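C-domain type II peptide synthetase (Streptomyces globisporus, PDB 4ZXW) belongs to the free-standing condensation-domain proteins of the nonribosomal peptide synthetase family, with the two-lobed fold of the CoA-dependent acyltransferase clan. Local coordinates at residues R116-L121 and W394-S399; T127-R132 and V152-H157; G241-R246 and L426-N431. All coordinates share one frame; numbering follows the deposited sequence.

Contact 1 (R116-L121 and W394-S399); sequences RGEELL and WERQLS. With FRU (beta-D-fructofuranose), chain C; SO4 (sulfate ion), chain H.
Glu-118 of helix 110-126 reads the backbone of the loop 394-399 with its carboxylate, a worked example of one acidic group serving two adjacent amides. Gln-397 N reaches the syn lone pair of OE2 at 3.0 Å in a nearly straight bond, and adds a weak second bond to OE1. Leu-398 N meets OE1 at 3.0 Å, on the syn side but 32° out of the carboxylate plane. The chain of Glu-118 leaves with CG anti to its carbonyl carbon and kinks at chi2 (-135°), which brings the carboxylate round to the loop. A water joins OE1 of Glu-118 to NE of Arg-396, 2.9 Å from each.

Leu-121 covers one face of the Arg-396 guanidinium toward its rim, Leu-121 CD2 3.5 Å from NE, the two side chains crossing at about a right angle. The arginine bends at chi3 (63°); its NH2 meets Asn-122 and Glu-125, while NH1 makes weak bonds to O3 and O1 of the fructofuranose. Leu-398 crosses Glu-119 at a slant, CD2 to CG 3.7 Å. With two backbone N-H groups and a water pointing at it and a positive arginine beyond the water, the carboxylate is probably held as the anion.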
loop_
_atom_site.group_PDB
_atom_site.type_symbol
_atom_site.label_atom_id
_atom_site.label_comp_id
_atom_site.label_asym_id
_atom_site.label_seq_id
_atom_site.Cartn_x
_atom_site.Cartn_y
_atom_site.Cartn_z
ATOM N N ARG A 116 -8.986 -21.458 -4.191
ATOM C CA ARG A 116 -9.817 -21.318 -3.004
ATOM C C ARG A 116 -9.179 -20.361 -2.015
ATOM O O ARG A 116 -9.873 -19.620 -1.314
ATOM C CB ARG A 116 -10.058 -22.671 -2.339
ATOM C CG ARG A 116 -10.926 -23.535 -3.164
ATOM C CD ARG A 116 -11.225 -24.819 -2.442
ATOM N NE ARG A 116 -11.942 -25.672 -3.355
ATOM C CZ ARG A 116 -12.531 -26.806 -3.041
ATOM N NH1 ARG A 116 -12.520 -27.258 -1.789
ATOM N NH2 ARG A 116 -13.140 -27.484 -4.004
ATOM N N GLY A 117 -7.852 -20.376 -1.965
ATOM C CA GLY A 117 -7.122 -19.384 -1.206
ATOM C C GLY A 117 -7.353 -17.937 -1.669
ATOM O O GLY A 117 -7.468 -17.010 -0.852
ATOM N N GLU A 118 -7.412 -17.729 -2.979
ATOM C CA GLU A 118 -7.592 -16.378 -3.505
ATOM C C GLU A 118 -9.003 -15.919 -3.205
ATOM O O GLU A 118 -9.236 -14.772 -2.866
ATOM C CB GLU A 118 -7.341 -16.330 -4.996
ATOM C CG GLU A 118 -5.896 -16.566 -5.368
ATOM C CD GLU A 118 -5.400 -15.593 -6.394
ATOM O OE1 GLU A 118 -6.029 -14.536 -6.513
ATOM O OE2 GLU A 118 -4.390 -15.873 -7.076
ATOM N N GLU A 119 -9.945 -16.846 -3.316
ATOM C CA GLU A 119 -11.339 -16.557 -3.033
ATOM C C GLU A 119 -11.517 -16.198 -1.565
ATOM O O GLU A 119 -12.253 -15.287 -1.223
ATOM C CB GLU A 119 -12.191 -17.751 -3.434
ATOM C CG GLU A 119 -12.325 -17.825 -4.939
ATOM C CD GLU A 119 -12.867 -19.145 -5.437
ATOM O OE1 GLU A 119 -13.173 -20.028 -4.605
ATOM O OE2 GLU A 119 -12.976 -19.297 -6.674
ATOM N N LEU A 120 -10.804 -16.883 -0.689
ATOM C CA LEU A 120 -10.883 -16.541 0.717
ATOM C C LEU A 120 -10.322 -15.144 0.965
ATOM O O LEU A 120 -10.854 -14.384 1.768
ATOM C CB LEU A 120 -10.126 -17.554 1.576
ATOM C CG LEU A 120 -9.983 -17.156 3.041
ATOM C CD1 LEU A 120 -11.368 -16.834 3.623
ATOM C CD2 LEU A 120 -9.281 -18.270 3.826
ATOM N N LEU A 121 -9.224 -14.811 0.300
ATOM C CA LEU A 121 -8.608 -13.496 0.490
ATOM C C LEU A 121 -9.556 -12.404 0.027
ATOM O O LEU A 121 -9.683 -11.332 0.653
ATOM C CB LEU A 121 -7.288 -13.422 -0.280
ATOM C CG LEU A 121 -6.152 -12.528 0.180
ATOM C CD1 LEU A 121 -6.003 -12.540 1.679
ATOM C CD2 LEU A 121 -4.858 -13.021 -0.490
ATOM N N TRP A 394 2.066 -12.899 -2.734
ATOM C CA TRP A 394 2.023 -11.595 -3.413
ATOM C C TRP A 394 1.170 -11.617 -4.657
ATOM O O TRP A 394 0.413 -10.676 -4.912
ATOM C CB TRP A 394 3.422 -11.114 -3.811
ATOM C CG TRP A 394 4.184 -10.614 -2.662
ATOM C CD1 TRP A 394 5.279 -11.199 -2.088
ATOM C CD2 TRP A 394 3.923 -9.418 -1.913
ATOM N NE1 TRP A 394 5.714 -10.443 -1.025
ATOM C CE2 TRP A 394 4.901 -9.345 -0.894
ATOM C CE3 TRP A 394 2.955 -8.399 -2.004
ATOM C CZ2 TRP A 394 4.941 -8.305 0.031
ATOM C CZ3 TRP A 394 2.997 -7.353 -1.083
ATOM C CH2 TRP A 394 3.983 -7.318 -0.076
ATOM N N GLU A 395 1.331 -12.673 -5.438
ATOM C CA GLU A 395 0.663 -12.801 -6.721
ATOM C C GLU A 395 -0.780 -13.220 -6.488
ATOM O O GLU A 395 -1.031 -14.342 -6.080
ATOM C CB GLU A 395 1.372 -13.833 -7.586
ATOM C CG GLU A 395 1.822 -13.321 -8.939
ATOM C CD GLU A 395 2.552 -14.395 -9.727
ATOM O OE1 GLU A 395 3.545 -14.076 -10.423
ATOM O OE2 GLU A 395 2.123 -15.568 -9.634
ATOM N N ARG A 396 -1.715 -12.303 -6.670
ATOM C CA ARG A 396 -3.126 -12.653 -6.664
ATOM C C ARG A 396 -3.610 -12.353 -8.037
ATOM O O ARG A 396 -3.430 -11.245 -8.522
ATOM C CB ARG A 396 -3.925 -11.847 -5.642
ATOM C CG ARG A 396 -3.436 -11.991 -4.255
ATOM C CD ARG A 396 -3.972 -10.893 -3.385
ATOM N NE ARG A 396 -5.421 -10.856 -3.235
ATOM C CZ ARG A 396 -6.052 -9.863 -2.605
ATOM N NH1 ARG A 396 -5.357 -8.830 -2.126
ATOM N NH2 ARG A 396 -7.378 -9.880 -2.462
ATOM N N GLN A 397 -4.209 -13.317 -8.695
ATOM C CA GLN A 397 -4.648 -13.009 -10.025
ATOM C C GLN A 397 -6.148 -12.833 -10.095
ATOM O O GLN A 397 -6.679 -12.379 -11.101
ATOM C CB GLN A 397 -4.124 -14.073 -10.971
ATOM C CG GLN A 397 -2.631 -13.781 -11.269
ATOM C CD GLN A 397 -1.945 -14.900 -11.973
ATOM O OE1 GLN A 397 -1.915 -14.939 -13.199
ATOM N NE2 GLN A 397 -1.388 -15.834 -11.205
ATOM N N LEU A 398 -6.821 -13.098 -8.990
ATOM C CA LEU A 398 -8.257 -12.941 -8.939
ATOM C C LEU A 398 -8.556 -11.492 -8.611
ATOM O O LEU A 398 -8.174 -10.973 -7.567
ATOM C CB LEU A 398 -8.852 -13.861 -7.904
ATOM C CG LEU A 398 -10.285 -14.301 -8.089
ATOM C CD1 LEU A 398 -10.374 -15.187 -9.285
ATOM C CD2 LEU A 398 -10.693 -15.053 -6.838
ATOM N N SER A 399 -9.236 -10.834 -9.521
ATOM C CA SER A 399 -9.609 -9.472 -9.294
ATOM C C SER A 399 -10.868 -9.376 -8.399
ATOM O O SER A 399 -11.495 -10.371 -8.008
ATOM C CB SER A 399 -9.816 -8.794 -10.625
ATOM O OG SER A 399 -8.605 -8.795 -11.349
HETATM C C1 FRU C . -1.015 -8.588 -1.918
HETATM C C2 FRU C . -1.204 -7.302 -2.729
HETATM C C3 FRU C . -1.973 -7.466 -4.034
HETATM C C4 FRU C . -1.397 -6.498 -5.097
HETATM C C5 FRU C . 0.038 -6.400 -4.590
HETATM C C6 FRU C . 0.560 -4.983 -4.826
HETATM O O1 FRU C . -2.153 -8.923 -1.133
HETATM O O2 FRU C . -2.029 -6.358 -2.055
HETATM O O3 FRU C . -3.327 -7.946 -4.001
HETATM O O4 FRU C . -1.497 -6.890 -6.464
HETATM O O5 FRU C . 0.041 -6.727 -3.172
HETATM O O6 FRU C . -0.266 -4.025 -4.116
HETATM S S SO4 H . -14.797 -30.643 -2.685
HETATM O O1 SO4 H . -15.461 -29.565 -3.411
HETATM O O2 SO4 H . -14.031 -30.084 -1.573
HETATM O O3 SO4 H . -15.808 -31.560 -2.170
HETATM O O4 SO4 H . -13.912 -31.365 -3.595
HETATM O O HOH W 1 -7.189 -12.863 -4.466
#

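Contact 2 (T127-R132 and V152-H157); sequences TGLSVR and VLIAHH. With 4T7 ((1R)-1-(naphthalen-2-yl)ethane-1,2-diol), chain E.
His-156 is gripped at both ring nitrogens while Leu-129 and Val-131 of the facing loop meet its edge and its face: NE2 donates to Gly-43 O, and ND1 is hydrogen-bonded to Thr-158 OG1. These two bonds fix the rotation of the imidazole. At the ring's edge, in its plane, Leu-129 O comes within 3.1 Å of His-156 CD2. Val-131 sits over one face in a CH-pi contact, its CB 3.6 Å from the centroid of the His-156 ring and only 5° off the normal; Val-131 CG2, anti to the valine's backbone N, reaches over His-156 ND1 at 3.7 Å.

This residue and His-157 form the paired histidines of the HHxxxD signature of condensation domains, at the end of a strand in the N-terminal lobe. The loop 127-132 runs along strand 148-156 without making a hydrogen bond to segment 152-157, and side chains do much of the joining. Leu-129 lays CD2 3.8 Å from Ile-154 O and 4.3 Å from Ile-154 CG2, so one methyl covers both a backbone oxygen and an apolar branch. His-157 turns the other way, its NE2 hydrogen-bonded at 2.9 Å to OAA of (1R)-1-(naphthalen-2-yl)ethane-1,2-diol.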
loop_
_atom_site.group_PDB
_atom_site.type_symbol
_atom_site.label_atom_id
_atom_site.label_comp_id
_atom_site.label_asym_id
_atom_site.label_seq_id
_atom_site.Cartn_x
_atom_site.Cartn_y
_atom_site.Cartn_z
ATOM N N THR A 127 -15.114 -7.707 3.370
ATOM C CA THR A 127 -15.855 -7.479 4.605
ATOM C C THR A 127 -15.307 -6.238 5.295
ATOM O O THR A 127 -14.171 -5.900 5.097
ATOM C CB THR A 127 -15.773 -8.713 5.597
ATOM O OG1 THR A 127 -14.454 -8.825 6.160
ATOM C CG2 THR A 127 -16.098 -10.022 4.903
ATOM N N GLY A 128 -16.123 -5.577 6.115
ATOM C CA GLY A 128 -15.704 -4.416 6.875
ATOM C C GLY A 128 -14.976 -4.651 8.198
ATOM O O GLY A 128 -15.133 -5.670 8.842
ATOM N N LEU A 129 -14.185 -3.665 8.605
ATOM C CA LEU A 129 -13.503 -3.681 9.887
ATOM C C LEU A 129 -13.414 -2.239 10.431
ATOM O O LEU A 129 -12.630 -1.396 9.940
ATOM C CB LEU A 129 -12.132 -4.309 9.733
ATOM C CG LEU A 129 -11.150 -4.219 10.899
ATOM C CD1 LEU A 129 -11.802 -4.596 12.170
ATOM C CD2 LEU A 129 -9.965 -5.129 10.675
ATOM N N SER A 130 -14.248 -1.951 11.423
ATOM C CA SER A 130 -14.439 -0.588 11.927
ATOM C C SER A 130 -13.213 -0.103 12.666
ATOM O O SER A 130 -12.625 -0.872 13.420
ATOM C CB SER A 130 -15.652 -0.511 12.879
ATOM O OG SER A 130 -15.793 0.814 13.382
ATOM N N VAL A 131 -12.849 1.169 12.473
ATOM C CA VAL A 131 -11.765 1.778 13.238
ATOM C C VAL A 131 -12.247 2.323 14.570
ATOM O O VAL A 131 -11.431 2.686 15.441
ATOM C CB VAL A 131 -11.076 2.921 12.436
ATOM C CG1 VAL A 131 -11.824 4.256 12.554
ATOM C CG2 VAL A 131 -9.680 3.096 12.937
ATOM N N ARG A 132 -13.566 2.437 14.719
ATOM C CA ARG A 132 -14.126 3.126 15.876
ATOM C C ARG A 132 -14.122 2.264 17.124
ATOM O O ARG A 132 -14.238 2.778 18.212
ATOM C CB ARG A 132 -15.522 3.627 15.550
ATOM C CG ARG A 132 -15.431 4.764 14.529
ATOM C CD ARG A 132 -16.697 5.533 14.382
ATOM N NE ARG A 132 -17.750 4.690 13.825
ATOM C CZ ARG A 132 -17.889 4.446 12.523
ATOM N NH1 ARG A 132 -18.873 3.677 12.104
ATOM N NH2 ARG A 132 -17.042 4.966 11.634
ATOM N N VAL A 152 -4.796 -15.472 6.666
ATOM C CA VAL A 152 -5.182 -14.149 6.228
ATOM C C VAL A 152 -5.313 -13.203 7.412
ATOM O O VAL A 152 -6.064 -13.452 8.362
ATOM C CB VAL A 152 -6.480 -14.198 5.462
ATOM C CG1 VAL A 152 -6.831 -12.810 4.945
ATOM C CG2 VAL A 152 -6.365 -15.181 4.294
ATOM N N LEU A 153 -4.560 -12.121 7.349
ATOM C CA LEU A 153 -4.668 -11.049 8.316
ATOM C C LEU A 153 -5.208 -9.816 7.614
ATOM O O LEU A 153 -4.822 -9.494 6.475
ATOM C CB LEU A 153 -3.315 -10.736 8.948
ATOM C CG LEU A 153 -2.613 -11.959 9.553
ATOM C CD1 LEU A 153 -1.297 -11.478 10.112
ATOM C CD2 LEU A 153 -3.430 -12.587 10.649
ATOM N N ILE A 154 -6.099 -9.133 8.313
ATOM C CA ILE A 154 -6.670 -7.899 7.806
ATOM C C ILE A 154 -6.635 -6.892 8.959
ATOM O O ILE A 154 -6.870 -7.240 10.101
ATOM C CB ILE A 154 -8.067 -8.133 7.228
ATOM C CG1 ILE A 154 -8.593 -6.863 6.590
ATOM C CG2 ILE A 154 -9.055 -8.635 8.317
ATOM C CD1 ILE A 154 -9.920 -7.031 5.906
ATOM N N ALA A 155 -6.211 -5.671 8.654
ATOM C CA ALA A 155 -5.984 -4.649 9.663
ATOM C C ALA A 155 -6.504 -3.315 9.141
ATOM O O ALA A 155 -6.465 -3.081 7.939
ATOM C CB ALA A 155 -4.497 -4.533 9.997
ATOM N N HIS A 156 -7.025 -2.449 10.002
ATOM C CA HIS A 156 -7.448 -1.143 9.483
ATOM C C HIS A 156 -6.210 -0.421 8.982
ATOM O O HIS A 156 -5.140 -0.440 9.615
ATOM C CB HIS A 156 -8.190 -0.290 10.512
ATOM C CG HIS A 156 -9.084 0.735 9.882
ATOM N ND1 HIS A 156 -8.653 1.999 9.546
ATOM C CD2 HIS A 156 -10.370 0.655 9.464
ATOM C CE1 HIS A 156 -9.632 2.652 8.952
ATOM N NE2 HIS A 156 -10.689 1.859 8.896
ATOM N N HIS A 157 -6.341 0.202 7.826
ATOM C CA HIS A 157 -5.152 0.711 7.132
ATOM C C HIS A 157 -4.682 2.032 7.786
ATOM O O HIS A 157 -3.621 2.539 7.458
ATOM C CB HIS A 157 -5.477 0.839 5.634
ATOM C CG HIS A 157 -4.305 1.110 4.744
ATOM N ND1 HIS A 157 -2.991 0.911 5.130
ATOM C CD2 HIS A 157 -4.258 1.531 3.459
ATOM C CE1 HIS A 157 -2.191 1.222 4.126
ATOM N NE2 HIS A 157 -2.934 1.598 3.098
HETATM C CAI 4T7 E . -4.507 5.613 -1.772
HETATM C CAM 4T7 E . -4.912 6.861 -2.266
HETATM C CAG 4T7 E . -5.083 7.049 -3.636
HETATM C CAD 4T7 E . -5.520 8.283 -4.136
HETATM C CAC 4T7 E . -5.795 9.339 -3.266
HETATM C CAF 4T7 E . -5.628 9.150 -1.892
HETATM C CAL 4T7 E . -5.206 7.904 -1.393
HETATM C CAH 4T7 E . -5.039 7.700 -0.021
HETATM C CAE 4T7 E . -4.601 6.464 0.450
HETATM C CAK 4T7 E . -4.340 5.388 -0.400
HETATM C CAN 4T7 E . -3.891 4.112 0.149
HETATM O OAB 4T7 E . -4.483 2.939 -0.466
HETATM C CAJ 4T7 E . -2.363 3.937 0.068
HETATM O OAA 4T7 E . -1.958 2.671 0.624
#

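Contact 3 (G241-R246 and L426-N431); sequences GTAWQR and LGYNTN. With GLC (alpha-D-glucopyranose), chain B.
Trp-244 and Gly-427 face each other as a non-hydrogen-bonded pair where the antiparallel strands 242-249 and 422-429 form one edge of the five-stranded sheet of the C-terminal lobe. Along the tryptophan, CB lies over a face of the Arg-246 guanidinium. Farther out, CD2 and CE3 pass across Gly-427, the closer being CE3 at 3.7 Å from Gly-427 CA, which makes a CH-pi contact with the six-membered ring. On the five-membered side NE1 bonds to Ser-404 O. At the far rim CZ3 approaches C6 of the glucopyranose, and CH2 lies 3.6 Å from its O4, on the face opposite Gly-427.

The other face of the sheet carries a tyrosine. Tyr-428 takes chi1 of 54°, placing CG between its backbone N and carbonyl carbon, and one face of its ring is turned to Ala-243, whose O lies over it toward the rim and whose CB is 3.6 Å from Tyr-428 CZ. Gln-245 NE2 donates to Tyr-428 OH at 3.0 Å, the hydroxyl lying near the amide plane, and Asp-435 is a second partner of that oxygen. Backbone bonds run both ways, including Gln-245 N to Leu-426 O at 2.8 Å. Past the strand end, Thr-430 N still bonds to Gly-241 O at 2.9 Å. Paired amides thus set the register, and the indole lines the place where the alpha-D-glucopyranose is bound.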
loop_
_atom_site.group_PDB
_atom_site.type_symbol
_atom_site.label_atom_id
_atom_site.label_comp_id
_atom_site.label_asym_id
_atom_site.label_seq_id
_atom_site.Cartn_x
_atom_site.Cartn_y
_atom_site.Cartn_z
ATOM N N GLY A 241 -17.483 2.683 -3.875
ATOM C CA GLY A 241 -16.927 1.354 -3.923
ATOM C C GLY A 241 -15.568 1.425 -4.584
ATOM O O GLY A 241 -15.262 2.388 -5.335
ATOM N N THR A 242 -14.741 0.425 -4.279
ATOM C CA THR A 242 -13.401 0.329 -4.842
ATOM C C THR A 242 -13.203 -1.083 -5.386
ATOM O O THR A 242 -13.378 -2.073 -4.656
ATOM C CB THR A 242 -12.316 0.683 -3.818
ATOM O OG1 THR A 242 -12.481 2.042 -3.379
ATOM C CG2 THR A 242 -10.910 0.547 -4.448
ATOM N N ALA A 243 -12.878 -1.148 -6.683
ATOM C CA ALA A 243 -12.558 -2.386 -7.390
ATOM C C ALA A 243 -11.043 -2.475 -7.604
ATOM O O ALA A 243 -10.348 -1.451 -7.671
ATOM C CB ALA A 243 -13.276 -2.466 -8.735
ATOM N N TRP A 244 -10.551 -3.703 -7.735
ATOM C CA TRP A 244 -9.118 -3.976 -7.820
ATOM C C TRP A 244 -8.919 -4.946 -8.937
ATOM O O TRP A 244 -9.422 -6.062 -8.867
ATOM C CB TRP A 244 -8.582 -4.567 -6.527
ATOM C CG TRP A 244 -8.651 -3.602 -5.391
ATOM C CD1 TRP A 244 -9.690 -3.421 -4.562
ATOM C CD2 TRP A 244 -7.634 -2.685 -4.966
ATOM N NE1 TRP A 244 -9.395 -2.450 -3.626
ATOM C CE2 TRP A 244 -8.138 -1.983 -3.859
ATOM C CE3 TRP A 244 -6.356 -2.382 -5.423
ATOM C CZ2 TRP A 244 -7.407 -1.013 -3.192
ATOM C CZ3 TRP A 244 -5.636 -1.422 -4.761
ATOM C CH2 TRP A 244 -6.163 -0.749 -3.653
ATOM N N GLN A 245 -8.250 -4.500 -9.995
ATOM C CA GLN A 245 -7.923 -5.395 -11.083
ATOM C C GLN A 245 -6.480 -5.830 -10.858
ATOM O O GLN A 245 -5.568 -4.995 -10.729
ATOM C CB GLN A 245 -8.124 -4.724 -12.436
ATOM C CG GLN A 245 -9.588 -4.726 -12.864
ATOM C CD GLN A 245 -9.834 -4.224 -14.283
ATOM O OE1 GLN A 245 -9.064 -4.492 -15.226
ATOM N NE2 GLN A 245 -10.939 -3.498 -14.445
ATOM N N ARG A 246 -6.285 -7.140 -10.761
ATOM C CA ARG A 246 -5.022 -7.661 -10.279
ATOM C C ARG A 246 -4.311 -8.252 -11.469
ATOM O O ARG A 246 -4.955 -8.691 -12.408
ATOM C CB ARG A 246 -5.259 -8.684 -9.170
ATOM C CG ARG A 246 -6.031 -8.041 -8.004
ATOM C CD ARG A 246 -5.705 -8.654 -6.682
ATOM N NE ARG A 246 -6.209 -7.833 -5.586
ATOM C CZ ARG A 246 -7.404 -7.978 -5.020
ATOM N NH1 ARG A 246 -8.234 -8.918 -5.427
ATOM N NH2 ARG A 246 -7.775 -7.175 -4.042
ATOM N N LEU A 426 -4.430 -2.474 -10.098
ATOM C CA LEU A 426 -5.022 -1.199 -10.416
ATOM C C LEU A 426 -6.372 -1.099 -9.691
ATOM O O LEU A 426 -7.317 -1.831 -10.017
ATOM C CB LEU A 426 -5.224 -1.061 -11.916
ATOM C CG LEU A 426 -5.894 0.204 -12.423
ATOM C CD1 LEU A 426 -5.115 1.433 -12.042
ATOM C CD2 LEU A 426 -6.025 0.136 -13.910
ATOM N N GLY A 427 -6.440 -0.203 -8.708
ATOM C CA GLY A 427 -7.638 0.006 -7.930
ATOM C C GLY A 427 -8.256 1.338 -8.291
ATOM O O GLY A 427 -7.554 2.319 -8.573
ATOM N N TYR A 428 -9.576 1.358 -8.298
ATOM C CA TYR A 428 -10.330 2.538 -8.653
ATOM C C TYR A 428 -11.723 2.475 -8.023
ATOM O O TYR A 428 -12.196 1.402 -7.562
ATOM C CB TYR A 428 -10.443 2.648 -10.164
ATOM C CG TYR A 428 -11.007 1.377 -10.737
ATOM C CD1 TYR A 428 -10.187 0.302 -11.017
ATOM C CD2 TYR A 428 -12.352 1.239 -10.977
ATOM C CE1 TYR A 428 -10.706 -0.897 -11.526
ATOM C CE2 TYR A 428 -12.878 0.054 -11.504
ATOM C CZ TYR A 428 -12.037 -1.009 -11.775
ATOM O OH TYR A 428 -12.525 -2.197 -12.288
ATOM N N ASN A 429 -12.341 3.651 -7.987
ATOM C CA ASN A 429 -13.667 3.854 -7.438
ATOM C C ASN A 429 -14.702 3.555 -8.499
ATOM O O ASN A 429 -14.721 4.166 -9.578
ATOM C CB ASN A 429 -13.862 5.289 -6.937
ATOM C CG ASN A 429 -12.887 5.692 -5.844
ATOM O OD1 ASN A 429 -12.551 6.871 -5.727
ATOM N ND2 ASN A 429 -12.431 4.734 -5.040
ATOM N N THR A 430 -15.570 2.617 -8.162
ATOM C CA THR A 430 -16.566 2.115 -9.085
ATOM C C THR A 430 -17.698 3.120 -9.274
ATOM O O THR A 430 -18.435 3.023 -10.237
ATOM C CB THR A 430 -17.106 0.748 -8.587
ATOM O OG1 THR A 430 -17.523 0.843 -7.220
ATOM C CG2 THR A 430 -16.008 -0.329 -8.702
ATOM N N ASN A 431 -17.810 4.099 -8.375
ATOM C CA ASN A 431 -18.717 5.246 -8.567
ATOM C C ASN A 431 -18.167 6.301 -9.521
ATOM O O ASN A 431 -18.830 7.288 -9.745
ATOM C CB ASN A 431 -19.017 5.947 -7.237
ATOM C CG ASN A 431 -17.766 6.157 -6.406
ATOM O OD1 ASN A 431 -17.071 5.197 -6.099
ATOM N ND2 ASN A 431 -17.449 7.406 -6.082
HETATM C C1 GLC B . -1.456 -5.519 -1.084
HETATM C C2 GLC B . -2.408 -5.566 0.107
HETATM C C3 GLC B . -3.777 -4.974 -0.199
HETATM C C4 GLC B . -3.591 -3.585 -0.780
HETATM C C5 GLC B . -2.636 -3.627 -1.984
HETATM C C6 GLC B . -2.435 -2.201 -2.517
HETATM O O2 GLC B . -2.601 -6.917 0.497
HETATM O O3 GLC B . -4.493 -4.880 1.040
HETATM O O4 GLC B . -4.871 -3.066 -1.169
HETATM O O5 GLC B . -1.367 -4.211 -1.629
HETATM O O6 GLC B . -1.692 -1.462 -1.541
#

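How the contacts relate
Burial separates the three: contacts 2 and 3 lie in the interior, whereas contact 1 is only partly buried. Contact 1 uses helix 110-126 and contact 2 the loop that follows it, so these two share a run of chain; contact 3 joins two strands of the other sheet, and its nearest atoms stay about 8 Å from contact 2. Contact 1 touches both: Leu-121 CD1 packs on Val-152 CG1 at 3.4 Å, while Ser-399 OG to Arg-246 N, 2.9 Å, is probably a hydrogen bond. Chemistry follows place: a carboxylate and water in contact 1, a valine over an imidazole face and leucine-isoleucine packing in contact 2, regular strand pairing in contact 3.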